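Local coordinates for uncharacterized protein YfeY (Escherichia coli, PDB 2QZB) that is of unknown function but belongs to the DUF1131 family and is probably made as a lipoprotein, its sequence carrying a signal peptide in the full-length form, at residues V95-P100 and S160-R165; A91-K96 and I133-S138. One frame throughout, in Å; residues are numbered along the deposited sequence.

Contact 1. Residues V95-P100 and S160-R165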
loop_
_atom_site.group_PDB
_atom_site.type_symbol
_atom_site.label_atom_id
_atom_site.label_comp_id
_atom_site.label_asym_id
_atom_site.label_seq_id
_atom_site.Cartn_x
_atom_site.Cartn_y
_atom_site.Cartn_z
ATOM N N VAL A 95 -9.962 -7.049 1.195
ATOM C CA VAL A 95 -8.632 -7.461 1.530
ATOM C C VAL A 95 -8.083 -6.579 2.689
ATOM O O VAL A 95 -8.400 -5.378 2.802
ATOM C CB VAL A 95 -7.757 -7.475 0.278
ATOM C CG1 VAL A 95 -6.346 -7.773 0.626
ATOM C CG2 VAL A 95 -8.306 -8.541 -0.743
ATOM N N LYS A 96 -7.311 -7.212 3.568
ATOM C CA LYS A 96 -6.687 -6.521 4.698
ATOM C C LYS A 96 -5.300 -7.077 4.877
ATOM O O LYS A 96 -4.956 -8.123 4.312
ATOM C CB LYS A 96 -7.486 -6.743 5.982
ATOM C CG LYS A 96 -7.597 -8.210 6.375
ATOM C CD LYS A 96 -8.562 -8.409 7.547
ATOM C CE LYS A 96 -9.303 -9.772 7.520
ATOM N NZ LYS A 96 -10.151 -9.989 8.763
ATOM N N ILE A 97 -4.504 -6.364 5.657
ATOM C CA ILE A 97 -3.200 -6.847 6.098
ATOM C C ILE A 97 -3.407 -8.207 6.768
ATOM O O ILE A 97 -4.293 -8.351 7.594
ATOM C CB ILE A 97 -2.542 -5.824 7.057
ATOM C CG1 ILE A 97 -2.468 -4.445 6.397
ATOM C CG2 ILE A 97 -1.166 -6.272 7.515
ATOM C CD1 ILE A 97 -1.518 -4.347 5.278
ATOM N N GLY A 98 -2.605 -9.196 6.378
ATOM C CA GLY A 98 -2.833 -10.533 6.813
ATOM C C GLY A 98 -3.658 -11.443 5.911
ATOM O O GLY A 98 -3.644 -12.647 6.121
ATOM N N THR A 99 -4.362 -10.910 4.899
ATOM C CA THR A 99 -5.131 -11.785 4.003
ATOM C C THR A 99 -4.148 -12.793 3.380
ATOM O O THR A 99 -3.090 -12.393 2.927
ATOM C CB THR A 99 -5.859 -10.974 2.921
ATOM O OG1 THR A 99 -6.833 -10.157 3.568
ATOM C CG2 THR A 99 -6.603 -11.897 1.867
ATOM N N PRO A 100 -4.482 -14.101 3.383
ATOM C CA PRO A 100 -3.633 -15.097 2.726
ATOM C C PRO A 100 -3.601 -14.909 1.190
ATOM O O PRO A 100 -4.608 -14.597 0.570
ATOM C CB PRO A 100 -4.277 -16.437 3.113
ATOM C CG PRO A 100 -5.088 -16.105 4.424
ATOM C CD PRO A 100 -5.630 -14.726 4.074
ATOM N N SER A 160 0.953 -7.718 3.258
ATOM C CA SER A 160 1.711 -6.920 4.231
ATOM C C SER A 160 1.600 -5.420 3.941
ATOM O O SER A 160 1.951 -4.599 4.771
ATOM C CB SER A 160 3.174 -7.334 4.228
ATOM O OG SER A 160 3.686 -7.247 2.915
ATOM N N LYS A 161 1.082 -5.064 2.769
ATOM C CA LYS A 161 0.781 -3.671 2.469
ATOM C C LYS A 161 -0.347 -3.583 1.441
ATOM O O LYS A 161 -0.474 -4.453 0.570
ATOM C CB LYS A 161 2.063 -3.029 1.956
ATOM C CG LYS A 161 2.012 -1.586 1.639
ATOM C CD LYS A 161 3.345 -0.999 2.036
ATOM C CE LYS A 161 4.401 -1.279 1.021
ATOM N NZ LYS A 161 5.645 -0.516 1.361
ATOM N N ILE A 162 -1.173 -2.544 1.550
ATOM C CA ILE A 162 -2.152 -2.247 0.521
ATOM C C ILE A 162 -1.720 -0.903 -0.114
ATOM O O ILE A 162 -1.456 0.083 0.605
ATOM C CB ILE A 162 -3.614 -2.178 1.089
ATOM C CG1 ILE A 162 -3.989 -3.502 1.807
ATOM C CG2 ILE A 162 -4.622 -1.879 -0.053
ATOM C CD1 ILE A 162 -5.264 -3.447 2.533
ATOM N N ILE A 163 -1.653 -0.862 -1.441
ATOM C CA ILE A 163 -1.173 0.341 -2.145
ATOM C C ILE A 163 -2.256 0.922 -3.029
ATOM O O ILE A 163 -2.859 0.206 -3.848
ATOM C CB ILE A 163 0.065 0.006 -2.980
ATOM C CG1 ILE A 163 1.110 -0.683 -2.092
ATOM C CG2 ILE A 163 0.627 1.265 -3.688
ATOM C CD1 ILE A 163 2.167 -1.325 -2.885
ATOM N N TRP A 164 -2.516 2.210 -2.869
ATOM C CA TRP A 164 -3.397 2.923 -3.772
ATOM C C TRP A 164 -2.540 3.829 -4.662
ATOM O O TRP A 164 -1.607 4.487 -4.144
ATOM C CB TRP A 164 -4.401 3.778 -2.991
ATOM C CG TRP A 164 -5.214 4.686 -3.900
ATOM C CD1 TRP A 164 -6.379 4.369 -4.531
ATOM C CD2 TRP A 164 -4.918 6.056 -4.267
ATOM N NE1 TRP A 164 -6.832 5.452 -5.268
ATOM C CE2 TRP A 164 -5.958 6.499 -5.112
ATOM C CE3 TRP A 164 -3.874 6.949 -3.951
ATOM C CZ2 TRP A 164 -5.985 7.801 -5.666
ATOM C CZ3 TRP A 164 -3.902 8.232 -4.489
ATOM C CH2 TRP A 164 -4.953 8.649 -5.345
ATOM N N ARG A 165 -2.839 3.897 -5.974
ATOM C CA ARG A 165 -2.112 4.837 -6.880
ATOM C C ARG A 165 -3.090 5.626 -7.751
ATOM O O ARG A 165 -4.032 5.037 -8.266
ATOM C CB ARG A 165 -1.113 4.104 -7.781
ATOM C CG ARG A 165 0.139 3.482 -7.103
ATOM C CD ARG A 165 0.891 2.676 -8.118
ATOM N NE ARG A 165 2.196 2.131 -7.696
ATOM C CZ ARG A 165 2.371 0.880 -7.282
ATOM N NH1 ARG A 165 1.322 0.083 -7.191
ATOM N NH2 ARG A 165 3.567 0.424 -6.935
#
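Ile97 reaches the strand 160-165 through one branch of its side chain. From CB, CG1 is set anti to the carbonyl carbon (chi1 -55°), while CG2 takes the position anti to the backbone N. The second torsion, -69°, then bends the chain so that CD1 does the touching: it lies 3.5 Å from Ser160 O and 3.7 Å from Lys161 N, over the peptide that joins these two residues. Its nearest side-chain neighbour is Ile162 CG1, at 4.3 Å. In Ile162 CG1 also sits beside the backbone N, but chi2 of 172° extends the chain, bringing CD1 to 3.7 Å from Val95 O and 4.0 Å from Lys96 CA. Each isoleucine thus ends on the backbone of the other segment.

The loop presents Ile97 from a type II beta turn running from Lys96 to Thr99. Lys96 O accepts twice, from Thr99 N and from Thr99 OG1, the hydroxyl lying on a carbonyl lone pair at 2.9 Å. Gly98 has a positive phi, at which a side chain would jam against the preceding carbonyl. Backbone hydrogen bonds of Gly98 and Thr99 with Val159 continue the attachment to strand 158-165, in which Ser160 and Lys161 form a classic beta bulge opposite Gln136. Between the segments, methyl groups pack on peptide atoms, so the contact rests on van der Waals fit, not on polar pairing.

Contact 2. Residues A91-K96 and I133-S138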
loop_
_atom_site.group_PDB
_atom_site.type_symbol
_atom_site.label_atom_id
_atom_site.label_comp_id
_atom_site.label_asym_id
_atom_site.label_seq_id
_atom_site.Cartn_x
_atom_site.Cartn_y
_atom_site.Cartn_z
ATOM N N ALA A 91 -8.992 -2.837 2.371
ATOM C CA ALA A 91 -9.414 -2.426 1.052
ATOM C C ALA A 91 -10.919 -2.670 0.931
ATOM O O ALA A 91 -11.457 -3.541 1.596
ATOM C CB ALA A 91 -8.648 -3.216 -0.016
ATOM N N ASP A 92 -11.608 -1.929 0.078
ATOM C CA ASP A 92 -13.043 -2.142 -0.045
ATOM C C ASP A 92 -13.326 -3.405 -0.904
ATOM O O ASP A 92 -14.463 -3.838 -1.033
ATOM C CB ASP A 92 -13.757 -0.879 -0.538
ATOM C CG ASP A 92 -13.464 -0.575 -1.973
ATOM O OD1 ASP A 92 -12.698 -1.324 -2.605
ATOM O OD2 ASP A 92 -14.014 0.411 -2.492
ATOM N N THR A 93 -12.259 -3.998 -1.450
ATOM C CA THR A 93 -12.296 -5.339 -2.014
ATOM C C THR A 93 -12.426 -6.396 -0.931
ATOM O O THR A 93 -12.589 -7.575 -1.260
ATOM C CB THR A 93 -10.981 -5.665 -2.694
ATOM O OG1 THR A 93 -9.937 -5.624 -1.700
ATOM C CG2 THR A 93 -10.698 -4.664 -3.850
ATOM N N GLY A 94 -12.316 -5.985 0.337
ATOM C CA GLY A 94 -12.368 -6.904 1.487
ATOM C C GLY A 94 -10.993 -7.404 1.943
ATOM O O GLY A 94 -10.862 -8.121 2.940
ATOM N N VAL A 95 -9.962 -7.049 1.195
ATOM C CA VAL A 95 -8.632 -7.461 1.530
ATOM C C VAL A 95 -8.083 -6.579 2.689
ATOM O O VAL A 95 -8.400 -5.378 2.802
ATOM C CB VAL A 95 -7.757 -7.475 0.278
ATOM C CG1 VAL A 95 -6.346 -7.773 0.626
ATOM C CG2 VAL A 95 -8.306 -8.541 -0.743
ATOM N N LYS A 96 -7.311 -7.212 3.568
ATOM C CA LYS A 96 -6.687 -6.521 4.698
ATOM C C LYS A 96 -5.300 -7.077 4.877
ATOM O O LYS A 96 -4.956 -8.123 4.312
ATOM C CB LYS A 96 -7.486 -6.743 5.982
ATOM C CG LYS A 96 -7.597 -8.210 6.375
ATOM C CD LYS A 96 -8.562 -8.409 7.547
ATOM C CE LYS A 96 -9.303 -9.772 7.520
ATOM N NZ LYS A 96 -10.151 -9.989 8.763
ATOM N N ILE A 133 -5.747 -0.081 -7.002
ATOM C CA ILE A 133 -5.313 -0.833 -5.796
ATOM C C ILE A 133 -4.444 -2.051 -6.125
ATOM O O ILE A 133 -4.740 -2.811 -7.085
ATOM C CB ILE A 133 -6.549 -1.229 -4.918
ATOM C CG1 ILE A 133 -7.376 0.003 -4.561
ATOM C CG2 ILE A 133 -6.146 -2.013 -3.634
ATOM C CD1 ILE A 133 -8.780 -0.364 -3.987
ATOM N N SER A 134 -3.362 -2.209 -5.343
ATOM C CA SER A 134 -2.445 -3.332 -5.403
ATOM C C SER A 134 -2.231 -3.809 -3.973
ATOM O O SER A 134 -2.468 -3.048 -3.040
ATOM C CB SER A 134 -1.086 -2.888 -5.946
ATOM O OG SER A 134 -1.199 -2.381 -7.267
ATOM N N TYR A 135 -1.764 -5.046 -3.818
ATOM C CA TYR A 135 -1.443 -5.620 -2.513
ATOM C C TYR A 135 0.002 -6.057 -2.590
ATOM O O TYR A 135 0.425 -6.630 -3.606
ATOM C CB TYR A 135 -2.334 -6.848 -2.212
ATOM C CG TYR A 135 -3.823 -6.655 -2.446
ATOM C CD1 TYR A 135 -4.531 -5.658 -1.790
ATOM C CD2 TYR A 135 -4.527 -7.491 -3.318
ATOM C CE1 TYR A 135 -5.882 -5.462 -2.021
ATOM C CE2 TYR A 135 -5.892 -7.323 -3.526
ATOM C CZ TYR A 135 -6.558 -6.321 -2.879
ATOM O OH TYR A 135 -7.914 -6.156 -3.057
ATOM N N GLN A 136 0.784 -5.794 -1.562
ATOM C CA GLN A 136 2.077 -6.473 -1.467
ATOM C C GLN A 136 1.954 -7.634 -0.504
ATOM O O GLN A 136 1.174 -7.575 0.468
ATOM C CB GLN A 136 3.224 -5.537 -1.037
ATOM C CG GLN A 136 3.499 -4.381 -2.003
ATOM C CD GLN A 136 4.840 -3.655 -1.732
ATOM O OE1 GLN A 136 5.502 -3.884 -0.706
ATOM N NE2 GLN A 136 5.235 -2.781 -2.663
ATOM N N PHE A 137 2.724 -8.692 -0.767
ATOM C CA PHE A 137 2.662 -9.920 0.032
ATOM C C PHE A 137 4.032 -10.158 0.616
ATOM O O PHE A 137 5.030 -9.795 -0.001
ATOM C CB PHE A 137 2.238 -11.122 -0.844
ATOM C CG PHE A 137 0.781 -11.097 -1.212
ATOM C CD1 PHE A 137 0.343 -10.397 -2.341
ATOM C CD2 PHE A 137 -0.148 -11.716 -0.414
ATOM C CE1 PHE A 137 -0.997 -10.340 -2.658
ATOM C CE2 PHE A 137 -1.476 -11.673 -0.729
ATOM C CZ PHE A 137 -1.912 -10.964 -1.842
ATOM N N SER A 138 4.099 -10.752 1.803
ATOM C CA SER A 138 5.397 -11.249 2.281
ATOM C C SER A 138 5.257 -12.581 2.979
ATOM O O SER A 138 4.150 -12.962 3.391
ATOM C CB SER A 138 6.181 -10.232 3.120
ATOM O OG SER A 138 5.368 -9.433 3.937
#
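Thr93 OG1 is the best-held polar atom here, gripped by two hydrogen bonds. One joins it to Tyr135 OH at 2.5 Å, a very short separation in which either hydroxyl could be the donor. The other comes from Val95 N, with an N-H...O angle of 162°, and makes an ST turn. For this the hydroxyl occupies the crowded position between the backbone N and the carbonyl carbon (chi1 62°), while Thr93 CG2 is turned anti to the carbonyl carbon and comes 3.3 Å from the same phenol oxygen.

The phenol and threonine meet tip to tip, OG1 lying at the ring's edge near its plane. Val95 takes a face instead: CG1, anti to the backbone N, stands 3.7 Å from the ring centroid and 19° off the normal, a CH-pi contact displaced toward CE1. Its other methyl, CG2, packs at 3.5 Å on CZ. At the edge, Ala91 CB approaches CE1 at 4.1 Å. Part of the edge, one face and the hydroxyl are therefore all met by one short loop, whose type I turn from Ala91 to Gly94 is closed by Gly94 N to Ala91 O, with Ala91 N bonded to Val95 O at 2.6 Å. Beyond the loop, Tyr105 and Ala127 also touch the tyrosine.

A phenylalanine at Tyr135 would remove the phenol oxygen and with it the short bond to Thr93, and would probably loosen the turn's hold on the strand although the ring could still meet Val95. Because Thr93 OG1 also takes the Val95 N-H, that bond may polarise the threonine hydroxyl and so strengthen the short pair with the phenol, whichever of the two holds the proton, joining loop and strand through a linked polar chain beside an apolar face.

In the fold
Contacts 1 and 2 lie about 3 Å apart, centre to centre, and start from the same loop, between strand 81-84 and helix 101-104, sharing Val95 and Lys96. Along the chain the order is 91-96, 95-100, 133-138, then 160-165. Strands 133-138 and 158-165 are antiparallel neighbours in the eight-stranded sheet, and probable hydrogen bonds from Ser160 N to Gln136 O and from Gln136 N to Lys161 O, each 2.8 Å, join the two contacts directly. One loop therefore crosses two adjacent strands, its earlier part meeting 133-138 and its later part 160-165, so that chain regions distant in sequence pack together near the centre of the molecule.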